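Local coordinates for protein RPA0582 (Rhodopseudomonas palustris, PDB 3HHL) that is of unknown function but belongs to the dimeric alpha/beta barrel superfamily, two copies joining through a beta sheet that runs on between them, at residues 19-24 with 128-133; 27-32 with 124-129. All coordinates share one frame; numbering follows the deposited sequence. Where two conformers were deposited one is given.

Contact 1: residues 19-24 with 128-133; sequences NDREGP and RLKPLK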
loop_
_atom_site.group_PDB
_atom_site.type_symbol
_atom_site.label_atom_id
_atom_site.label_comp_id
_atom_site.label_asym_id
_atom_site.label_seq_id
_atom_site.Cartn_x
_atom_site.Cartn_y
_atom_site.Cartn_z
ATOM N N ASN B 19 14.755 -14.945 -2.791
ATOM C CA ASN B 19 13.974 -15.204 -1.638
ATOM C C ASN B 19 12.775 -16.071 -2.017
ATOM O O ASN B 19 11.687 -15.581 -2.205
ATOM C CB ASN B 19 13.530 -13.926 -0.962
ATOM C CG ASN B 19 12.771 -14.216 0.287
ATOM O OD1 ASN B 19 12.635 -15.410 0.674
ATOM N ND2 ASN B 19 12.271 -13.191 0.938
ATOM N N ASP B 20 12.990 -17.372 -2.094
ATOM C CA ASP B 20 12.002 -18.265 -2.650
ATOM C C ASP B 20 11.335 -19.134 -1.576
ATOM O O ASP B 20 10.943 -20.251 -1.842
ATOM C CB ASP B 20 12.685 -19.147 -3.674
ATOM C CG ASP B 20 13.689 -20.096 -3.053
ATOM O OD1 ASP B 20 14.102 -19.926 -1.877
ATOM O OD2 ASP B 20 14.058 -21.034 -3.758
ATOM N N ARG B 21 11.184 -18.608 -0.375
ATOM C CA ARG B 21 10.577 -19.370 0.711
ATOM C C ARG B 21 9.186 -19.815 0.280
ATOM O O ARG B 21 8.460 -19.079 -0.365
ATOM C CB ARG B 21 10.527 -18.568 2.044
ATOM C CG ARG B 21 9.403 -17.545 2.168
ATOM C CD ARG B 21 9.369 -16.459 1.089
ATOM N NE ARG B 21 8.240 -15.552 1.291
ATOM C CZ ARG B 21 6.988 -15.810 0.919
ATOM N NH1 ARG B 21 6.679 -16.962 0.316
ATOM N NH2 ARG B 21 6.033 -14.930 1.162
ATOM N N GLU B 22 8.831 -21.032 0.684
ATOM C CA GLU B 22 7.494 -21.573 0.441
ATOM C C GLU B 22 6.411 -20.723 1.177
ATOM O O GLU B 22 6.586 -20.301 2.366
ATOM C CB GLU B 22 7.402 -23.044 0.886
ATOM C CG GLU B 22 6.197 -23.760 0.326
ATOM C CD GLU B 22 6.318 -25.268 0.344
ATOM O OE1 GLU B 22 7.395 -25.819 0.021
ATOM O OE2 GLU B 22 5.325 -25.921 0.694
ATOM N N GLY B 23 5.322 -20.484 0.436
ATOM C CA GLY B 23 4.187 -19.776 0.953
ATOM C C GLY B 23 3.711 -18.748 -0.042
ATOM O O GLY B 23 4.426 -18.327 -0.901
ATOM N N PRO B 24 2.457 -18.372 0.059
ATOM C CA PRO B 24 1.957 -17.364 -0.815
ATOM C C PRO B 24 2.712 -16.062 -0.624
ATOM O O PRO B 24 3.336 -15.841 0.452
ATOM C CB PRO B 24 0.505 -17.180 -0.365
ATOM C CG PRO B 24 0.241 -18.181 0.638
ATOM C CD PRO B 24 1.402 -19.031 0.850
ATOM N N ARG B 128 6.297 -6.500 -2.235
ATOM C CA ARG B 128 6.124 -7.907 -1.984
ATOM C C ARG B 128 5.968 -8.120 -0.489
ATOM O O ARG B 128 6.808 -7.652 0.265
ATOM C CB ARG B 128 7.313 -8.686 -2.468
ATOM C CG ARG B 128 7.250 -10.156 -2.046
ATOM C CD ARG B 128 8.541 -10.899 -2.411
ATOM N NE ARG B 128 8.660 -12.140 -1.687
ATOM C CZ ARG B 128 9.487 -13.123 -1.970
ATOM N NH1 ARG B 128 10.303 -13.040 -2.988
ATOM N NH2 ARG B 128 9.514 -14.196 -1.186
ATOM N N LEU B 129 4.909 -8.840 -0.077
ATOM C CA LEU B 129 4.707 -9.154 1.329
ATOM C C LEU B 129 4.422 -10.623 1.572
ATOM O O LEU B 129 3.874 -11.301 0.705
ATOM C CB LEU B 129 3.588 -8.302 1.893
ATOM C CG LEU B 129 3.715 -6.790 1.616
ATOM C CD1 LEU B 129 2.702 -6.345 0.533
ATOM C CD2 LEU B 129 3.572 -5.948 2.851
ATOM N N LYS B 130 4.821 -11.110 2.745
ATOM C CA LYS B 130 4.342 -12.385 3.252
ATOM C C LYS B 130 3.104 -12.098 4.071
ATOM O O LYS B 130 3.167 -11.356 5.006
ATOM C CB LYS B 130 5.359 -13.029 4.168
ATOM C CG LYS B 130 4.962 -14.417 4.628
ATOM C CD LYS B 130 5.407 -14.789 6.011
ATOM C CE LYS B 130 6.696 -15.526 6.039
ATOM N NZ LYS B 130 7.464 -15.152 7.336
ATOM N N PRO B 131 1.981 -12.713 3.744
ATOM C CA PRO B 131 0.757 -12.526 4.522
ATOM C C PRO B 131 0.878 -12.949 5.972
ATOM O O PRO B 131 1.401 -13.992 6.229
ATOM C CB PRO B 131 -0.256 -13.448 3.820
ATOM C CG PRO B 131 0.311 -13.762 2.552
ATOM C CD PRO B 131 1.792 -13.693 2.674
ATOM N N LEU B 132 0.352 -12.154 6.893
ATOM C CA LEU B 132 0.307 -12.532 8.303
ATOM C C LEU B 132 -1.100 -12.773 8.792
ATOM O O LEU B 132 -2.054 -12.262 8.243
ATOM C CB LEU B 132 0.944 -11.469 9.166
ATOM C CG LEU B 132 2.327 -11.013 8.737
ATOM C CD1 LEU B 132 2.716 -9.762 9.458
ATOM C CD2 LEU B 132 3.359 -12.103 8.982
ATOM N N LYS B 133 -1.226 -13.588 9.827
ATOM C CA LYS B 133 -2.515 -13.743 10.502
ATOM C C LYS B 133 -2.680 -12.453 11.274
ATOM O O LYS B 133 -1.857 -12.196 12.147
ATOM C CB LYS B 133 -2.528 -14.936 11.466
ATOM C CG LYS B 133 -3.671 -14.903 12.505
#
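R21 and R128 converge where the loop after helix 10-18 meets strand 121-131, an outermost strand of the sheet within this chain of a dimeric alpha/beta barrel protein. From R21 CB, which points toward strand 121-131, CG sits between the backbone N and the carbonyl carbon (chi1 80°), and a bend at chi2 brings CD to R128. CD lies 3.2 Å from R128 NH2, near the plane of that guanidinium. Next, NE comes within 3.1 Å of R128 NH2; both are donors, and E76 of a neighbouring subunit forms a salt bridge with each arginine, probably offsetting part of their mutual repulsion. The guanidinium planes stand 78° apart, R128 NH2 lying over one face of R21. At the tip, R21 NH1 donates to G23 O (2.9 Å) from above the carbonyl plane, whereas R21 NH2 makes a straighter bond to P24 O (2.9 Å). R21 NH2 also reaches K130 CB. R128 comes from the opposite direction and grips N19 O, just past the helix, with NH2 (2.8 Å) and NH1 (3.0 Å), the acceptor in its guanidinium plane. The N19 side-chain amide covers one face of that guanidinium. Beyond the arginines, P24 O rests 3.5 Å from P131 CD.

Contact 2: residues 27-32 with 124-129; sequences MLNLVR and SRLIRL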
loop_
_atom_site.group_PDB
_atom_site.type_symbol
_atom_site.label_atom_id
_atom_site.label_comp_id
_atom_site.label_asym_id
_atom_site.label_seq_id
_atom_site.Cartn_x
_atom_site.Cartn_y
_atom_site.Cartn_z
HETATM N N MSE B 27 1.170 -9.244 -3.316
HETATM C CA MSE B 27 1.783 -8.209 -4.071
HETATM C C MSE B 27 0.852 -6.981 -3.989
HETATM O O MSE B 27 -0.193 -6.923 -4.661
HETATM C CB MSE B 27 1.938 -8.682 -5.499
HETATM C CG MSE B 27 2.809 -9.897 -5.679
HETATM SE SE MSE B 27 4.610 -9.753 -4.994
HETATM C CE MSE B 27 5.496 -8.658 -6.278
ATOM N N LEU B 28 1.250 -6.013 -3.166
ATOM C CA LEU B 28 0.544 -4.745 -3.065
ATOM C C LEU B 28 0.952 -3.852 -4.220
ATOM O O LEU B 28 2.118 -3.506 -4.332
ATOM C CB LEU B 28 0.860 -4.061 -1.755
ATOM C CG LEU B 28 0.200 -2.721 -1.481
ATOM C CD1 LEU B 28 -1.327 -2.748 -1.668
ATOM C CD2 LEU B 28 0.611 -2.278 -0.034
ATOM N N ASN B 29 0.010 -3.521 -5.091
ATOM C CA ASN B 29 0.258 -2.630 -6.236
ATOM C C ASN B 29 -0.332 -1.218 -5.956
ATOM O O ASN B 29 -1.548 -1.078 -5.681
ATOM C CB ASN B 29 -0.471 -3.173 -7.474
ATOM C CG ASN B 29 0.176 -4.385 -8.077
ATOM O OD1 ASN B 29 0.754 -4.289 -9.151
ATOM N ND2 ASN B 29 0.073 -5.542 -7.412
ATOM N N LEU B 30 0.486 -0.182 -6.013
ATOM C CA LEU B 30 -0.010 1.188 -6.006
ATOM C C LEU B 30 0.257 1.751 -7.422
ATOM O O LEU B 30 1.393 1.832 -7.849
ATOM C CB LEU B 30 0.699 2.023 -4.946
ATOM C CG LEU B 30 0.762 1.416 -3.543
ATOM C CD1 LEU B 30 1.618 2.251 -2.627
ATOM C CD2 LEU B 30 -0.631 1.236 -2.943
ATOM N N VAL B 31 -0.773 2.110 -8.177
ATOM C CA VAL B 31 -0.531 2.501 -9.551
ATOM C C VAL B 31 -1.129 3.851 -9.947
ATOM O O VAL B 31 -2.360 4.066 -9.817
ATOM C CB VAL B 31 -1.097 1.463 -10.524
ATOM C CG1 VAL B 31 -0.665 1.821 -11.935
ATOM C CG2 VAL B 31 -0.656 0.054 -10.130
ATOM N N ARG B 32 -0.252 4.727 -10.444
ATOM C CA ARG B 32 -0.653 6.034 -10.923
ATOM C C ARG B 32 -0.539 6.030 -12.437
ATOM O O ARG B 32 0.523 5.746 -12.992
ATOM C CB ARG B 32 0.208 7.136 -10.312
ATOM C CG ARG B 32 -0.345 8.551 -10.545
ATOM C CD ARG B 32 0.450 9.658 -9.821
ATOM N NE ARG B 32 0.280 10.953 -10.482
ATOM C CZ ARG B 32 0.454 12.148 -9.912
ATOM N NH1 ARG B 32 0.798 12.258 -8.636
ATOM N NH2 ARG B 32 0.254 13.241 -10.626
ATOM N N SER B 124 4.496 3.995 -9.984
ATOM C CA SER B 124 3.868 2.840 -9.317
ATOM C C SER B 124 4.731 2.278 -8.205
ATOM O O SER B 124 5.913 2.472 -8.219
ATOM C CB SER B 124 3.632 1.704 -10.323
ATOM O OG SER B 124 4.868 1.242 -10.851
ATOM N N ARG B 125 4.126 1.570 -7.272
ATOM C CA ARG B 125 4.877 0.714 -6.339
ATOM C C ARG B 125 4.368 -0.692 -6.441
ATOM O O ARG B 125 3.198 -0.889 -6.686
ATOM C CB ARG B 125 4.718 1.170 -4.903
ATOM C CG ARG B 125 5.160 2.551 -4.664
ATOM C CD ARG B 125 6.640 2.704 -4.894
ATOM N NE ARG B 125 7.040 4.067 -4.591
ATOM C CZ ARG B 125 7.061 5.064 -5.477
ATOM N NH1 ARG B 125 6.723 4.873 -6.759
ATOM N NH2 ARG B 125 7.466 6.270 -5.086
ATOM N N LEU B 126 5.269 -1.661 -6.318
ATOM C CA LEU B 126 4.893 -3.077 -6.238
ATOM C C LEU B 126 5.673 -3.624 -5.064
ATOM O O LEU B 126 6.894 -3.768 -5.128
ATOM C CB LEU B 126 5.230 -3.828 -7.538
ATOM C CG LEU B 126 4.794 -5.298 -7.660
ATOM C CD1 LEU B 126 3.317 -5.380 -7.480
ATOM C CD2 LEU B 126 5.212 -5.942 -9.023
ATOM N N ILE B 127 4.952 -3.880 -3.978
ATOM C CA ILE B 127 5.548 -4.271 -2.717
ATOM C C ILE B 127 5.255 -5.725 -2.473
ATOM O O ILE B 127 4.105 -6.142 -2.512
ATOM C CB ILE B 127 4.969 -3.437 -1.575
ATOM C CG1 ILE B 127 5.118 -1.919 -1.909
ATOM C CG2 ILE B 127 5.658 -3.826 -0.272
ATOM C CD1 ILE B 127 4.537 -0.963 -0.862
ATOM N N ARG B 128 6.297 -6.500 -2.235
ATOM C CA ARG B 128 6.124 -7.907 -1.984
ATOM C C ARG B 128 5.968 -8.120 -0.489
ATOM O O ARG B 128 6.808 -7.652 0.265
ATOM C CB ARG B 128 7.313 -8.686 -2.468
ATOM C CG ARG B 128 7.250 -10.156 -2.046
ATOM C CD ARG B 128 8.541 -10.899 -2.411
ATOM N NE ARG B 128 8.660 -12.140 -1.687
ATOM C CZ ARG B 128 9.487 -13.123 -1.970
ATOM N NH1 ARG B 128 10.303 -13.040 -2.988
ATOM N NH2 ARG B 128 9.514 -14.196 -1.186
ATOM N N LEU B 129 4.909 -8.840 -0.077
ATOM C CA LEU B 129 4.707 -9.154 1.329
ATOM C C LEU B 129 4.422 -10.623 1.572
ATOM O O LEU B 129 3.874 -11.301 0.705
ATOM C CB LEU B 129 3.588 -8.302 1.893
ATOM C CG LEU B 129 3.715 -6.790 1.616
ATOM C CD1 LEU B 129 2.702 -6.345 0.533
ATOM C CD2 LEU B 129 3.572 -5.948 2.851
HETATM O O HOH W 1 2.131 -2.047 -9.492
#
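L28 and I127 bond to each other twice in this antiparallel ladder between strands 25-33 and 121-131, and L30 and R125 do the same. In these hydrogen-bonded pairs L28 N meets I127 O at 2.9 Å, and R125 N meets L30 O at 2.8 Å. The short strand axes run 177° apart, 4.6 Å at closest approach. M27, N29 and V31 form the intervening non-hydrogen-bonded pairs with R128, L126 and S124. On their face the selenomethionine M27, bent at chi2 and chi3, crosses R128 with SE 3.9 Å from R128 CB and sets its CE against L126 CG (3.7 Å). N29 and L126 point the same way, side by side, with L126 CD1 against the N29 side-chain amide. On the other face L129 CD1 packs on L28 CB (3.7 Å), and L30 CD1 lies against R125 CB and CG.

Outward from this shell, a water donates to N29 OD1 (2.7 Å) and, more loosely, to R125 O. S124 OG is held by H5 O and R117 of helix 108-120. R125 bends at chi2 so that NH1 meets S124 O and D123, while NE pairs with E85 of a neighbouring subunit. Cut back to an alanine, this position would probably leave D123 and that E85 without this cationic partner and L30 CD1 without its contact to CG. The chemistry thus implies a backbone-bonded, largely apolar core whose charged ends are answered beyond the ladder.

Overall arrangement
Contacts 1 and 2 are successive uses of strand 121-131, with centres about 15 Å apart. The centre of contact 2 lies about 6 Å, and that of contact 1 about 17 Å, from the centre of the chain, so the strand passes from a buried ladder to a partly buried periphery. R128 and L129 belong to both: the aliphatic start of R128 packs within the ladder, while its guanidinium reaches the loop after helix 10-18. From L126 to P131 the same strand pairs antiparallel with a strand of the neighbouring subunit, which ties both contacts to the dimer interface. The side chain of P24 is about 5 Å from a bound PEG in contact 1. In contact 2 the side chain of N29 is about 3 Å from a bound PE8; both molecules are probably crystallisation additives.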